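Local coordinates for protein probable transcriptional regulator (Pseudomonas aeruginosa, PDB 2ESN) that probably binds DNA through a winged helix-turn-helix domain and regulates transcription in response to a small-molecule effector, as a LysR-type regulator, at the interface of chains A and B. Coordinates in Å, arbitrary orientation; residue numbers count along the deposited sequence, not the author numbering. Chains: chain A/B, probable transcriptional regulator.

The interface of chains A and B. Residues chain A 109, 113, 117, 259-260; chain B 238, 241-242.
This is an apolar helix-to-helix patch within the two-fold interface of chains A and B, where two effector-binding domains of a LysR-type regulator pack together. It probably helps to hold the dimer, since LysR-type regulators commonly pair through these domains; the deposited assembly is a tetramer. No polar atom of one chain bonds to the other here, so packing alone carries the patch.

The aromatic ring of B:Phe241 is the centrepiece and loses 72 Å² of surface to chain A. A:Phe113 meets it edge-to-face, with the ring planes 84° apart. The ring centroids are 5.0 Å from each other. The edge belongs to A:Phe113: its CE1 stands 3.6 Å above the B:Phe241 ring plane, over the centre. Its CD1 lies beside this, 3.7 Å from CD1 of B:Phe241. The A:Phe113 side chain has CG anti to the backbone N (chi1 163°), which brings this edge over the partner ring. B:Phe241 has CG anti to its carbonyl carbon (chi1 -75°), which points the ring tip toward A:Leu260. The two phenylalanine side chains cross obliquely.

The far end of the B:Phe241 ring reaches a second helix of chain A, 254-264. There CD1 of A:Leu260, one methyl branch of the leucine, lies 3.5 Å from CZ of B:Phe241. The methyl CB of A:Ala259 touches the ring more loosely, near CE2 and CZ. At the root of the ring, the pyrrolidine CG of A:Pro117 lies 4.1 Å from CB of B:Phe241. The same CG also packs on the backbone between B:Phe241 and B:Leu242. One turn earlier, the methyl CB of B:Ala238 rests against the backbone of A:Phe113, 4.0 Å from its CA.

In the fold, A:Phe113 and A:Pro117 lie one turn apart on helix 109-126, and A:Ala259 and A:Leu260 on helix 254-264. Helix 236-244 of chain B packs against the first and sends its B:Phe241 ring on to the second; the two-fold repeats the contact with the chains exchanged.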
ATOM      1  N   ASP A 109     -24.484  -5.110  -2.843  1.00 30.71           N
ATOM      2  CA  ASP A 109     -25.354  -6.142  -3.445  1.00 30.35           C
ATOM      3  C   ASP A 109     -26.680  -5.604  -3.887  1.00 29.31           C
ATOM      4  O   ASP A 109     -27.255  -6.107  -4.841  1.00 30.36           O
ATOM      5  CB  ASP A 109     -25.556  -7.407  -2.587  1.00 30.24           C
ATOM      6  CG  ASP A 109     -26.484  -7.205  -1.469  1.00 34.22           C
ATOM      7  OD1 ASP A 109     -26.489  -6.075  -0.858  1.00 35.73           O
ATOM      8  OD2 ASP A 109     -27.177  -8.189  -1.152  1.00 32.08           O
ATOM      9  N   PHE A 113     -28.200  -5.874  -7.533  1.00 28.01           N
ATOM     10  CA  PHE A 113     -29.511  -6.435  -7.765  1.00 28.74           C
ATOM     11  C   PHE A 113     -30.470  -5.494  -8.528  1.00 29.31           C
ATOM     12  O   PHE A 113     -31.270  -5.944  -9.335  1.00 29.40           O
ATOM     13  CB  PHE A 113     -30.115  -6.708  -6.387  1.00 29.06           C
ATOM     14  CG  PHE A 113     -31.598  -6.908  -6.419  1.00 29.66           C
ATOM     15  CD1 PHE A 113     -32.134  -8.149  -6.840  1.00 24.55           C
ATOM     16  CD2 PHE A 113     -32.456  -5.857  -6.077  1.00 30.28           C
ATOM     17  CE1 PHE A 113     -33.500  -8.310  -6.877  1.00 31.11           C
ATOM     18  CE2 PHE A 113     -33.804  -5.998  -6.099  1.00 30.29           C
ATOM     19  CZ  PHE A 113     -34.355  -7.239  -6.483  1.00 30.03           C
ATOM     20  N   PRO A 117     -29.957  -6.768 -13.605  1.00 33.50           N
ATOM     21  CA  PRO A 117     -30.982  -7.536 -14.357  1.00 32.93           C
ATOM     22  C   PRO A 117     -31.601  -6.749 -15.525  1.00 33.69           C
ATOM     23  O   PRO A 117     -31.485  -7.208 -16.663  1.00 32.65           O
ATOM     24  CB  PRO A 117     -31.997  -7.924 -13.262  1.00 33.40           C
ATOM     25  CG  PRO A 117     -31.084  -8.015 -11.947  1.00 33.54           C
ATOM     26  CD  PRO A 117     -30.211  -6.801 -12.134  1.00 32.80           C
ATOM     27  N   ALA A 259     -39.042  -8.625  -4.013  1.00 28.06           N
ATOM     28  CA  ALA A 259     -38.569  -9.701  -4.848  1.00 27.88           C
ATOM     29  C   ALA A 259     -38.293 -10.941  -4.039  1.00 29.01           C
ATOM     30  O   ALA A 259     -38.301 -12.052  -4.561  1.00 30.44           O
ATOM     31  CB  ALA A 259     -37.321  -9.281  -5.648  1.00 28.03           C
ATOM     32  N   LEU A 260     -38.010 -10.785  -2.748  1.00 30.30           N
ATOM     33  CA  LEU A 260     -37.754 -12.000  -1.912  1.00 30.85           C
ATOM     34  C   LEU A 260     -38.871 -12.356  -0.941  1.00 29.89           C
ATOM     35  O   LEU A 260     -38.700 -13.335  -0.168  1.00 31.39           O
ATOM     36  CB  LEU A 260     -36.426 -11.834  -1.125  1.00 29.18           C
ATOM     37  CG  LEU A 260     -35.115 -12.047  -1.923  1.00 31.14           C
ATOM     38  CD1 LEU A 260     -34.990 -11.253  -3.130  1.00 34.87           C
ATOM     39  CD2 LEU A 260     -33.872 -11.740  -1.020  1.00 30.50           C
TER
ATOM     40  N   ALA B 238     -27.380 -11.589  -6.017  1.00 26.35           N
ATOM     41  CA  ALA B 238     -27.664 -10.640  -7.079  1.00 26.88           C
ATOM     42  C   ALA B 238     -27.355 -11.303  -8.392  1.00 26.09           C
ATOM     43  O   ALA B 238     -28.121 -11.161  -9.339  1.00 26.28           O
ATOM     44  CB  ALA B 238     -26.810  -9.322  -6.891  1.00 26.88           C
ATOM     45  N   PHE B 241     -30.330 -13.197  -9.726  1.00 27.14           N
ATOM     46  CA  PHE B 241     -31.324 -12.363 -10.408  1.00 29.07           C
ATOM     47  C   PHE B 241     -30.862 -11.908 -11.757  1.00 29.79           C
ATOM     48  O   PHE B 241     -31.654 -11.853 -12.650  1.00 30.95           O
ATOM     49  CB  PHE B 241     -31.780 -11.221  -9.568  1.00 27.48           C
ATOM     50  CG  PHE B 241     -32.723 -11.619  -8.469  1.00 32.39           C
ATOM     51  CD1 PHE B 241     -32.240 -11.841  -7.171  1.00 29.43           C
ATOM     52  CD2 PHE B 241     -34.119 -11.708  -8.709  1.00 31.06           C
ATOM     53  CE1 PHE B 241     -33.116 -12.148  -6.153  1.00 30.65           C
ATOM     54  CE2 PHE B 241     -35.001 -11.998  -7.664  1.00 30.19           C
ATOM     55  CZ  PHE B 241     -34.482 -12.252  -6.397  1.00 28.64           C
ATOM     56  N   LEU B 242     -29.569 -11.602 -11.910  1.00 30.30           N
ATOM     57  CA  LEU B 242     -28.977 -11.346 -13.203  1.00 30.76           C
ATOM     58  C   LEU B 242     -29.178 -12.552 -14.209  1.00 31.07           C
ATOM     59  O   LEU B 242     -29.625 -12.343 -15.326  1.00 31.68           O
ATOM     60  CB  LEU B 242     -27.468 -10.995 -13.037  1.00 30.21           C
ATOM     61  CG  LEU B 242     -26.653 -10.886 -14.311  1.00 30.40           C
ATOM     62  CD1 LEU B 242     -27.182  -9.834 -15.307  1.00 29.53           C
ATOM     63  CD2 LEU B 242     -25.190 -10.641 -13.957  1.00 28.64           C
TER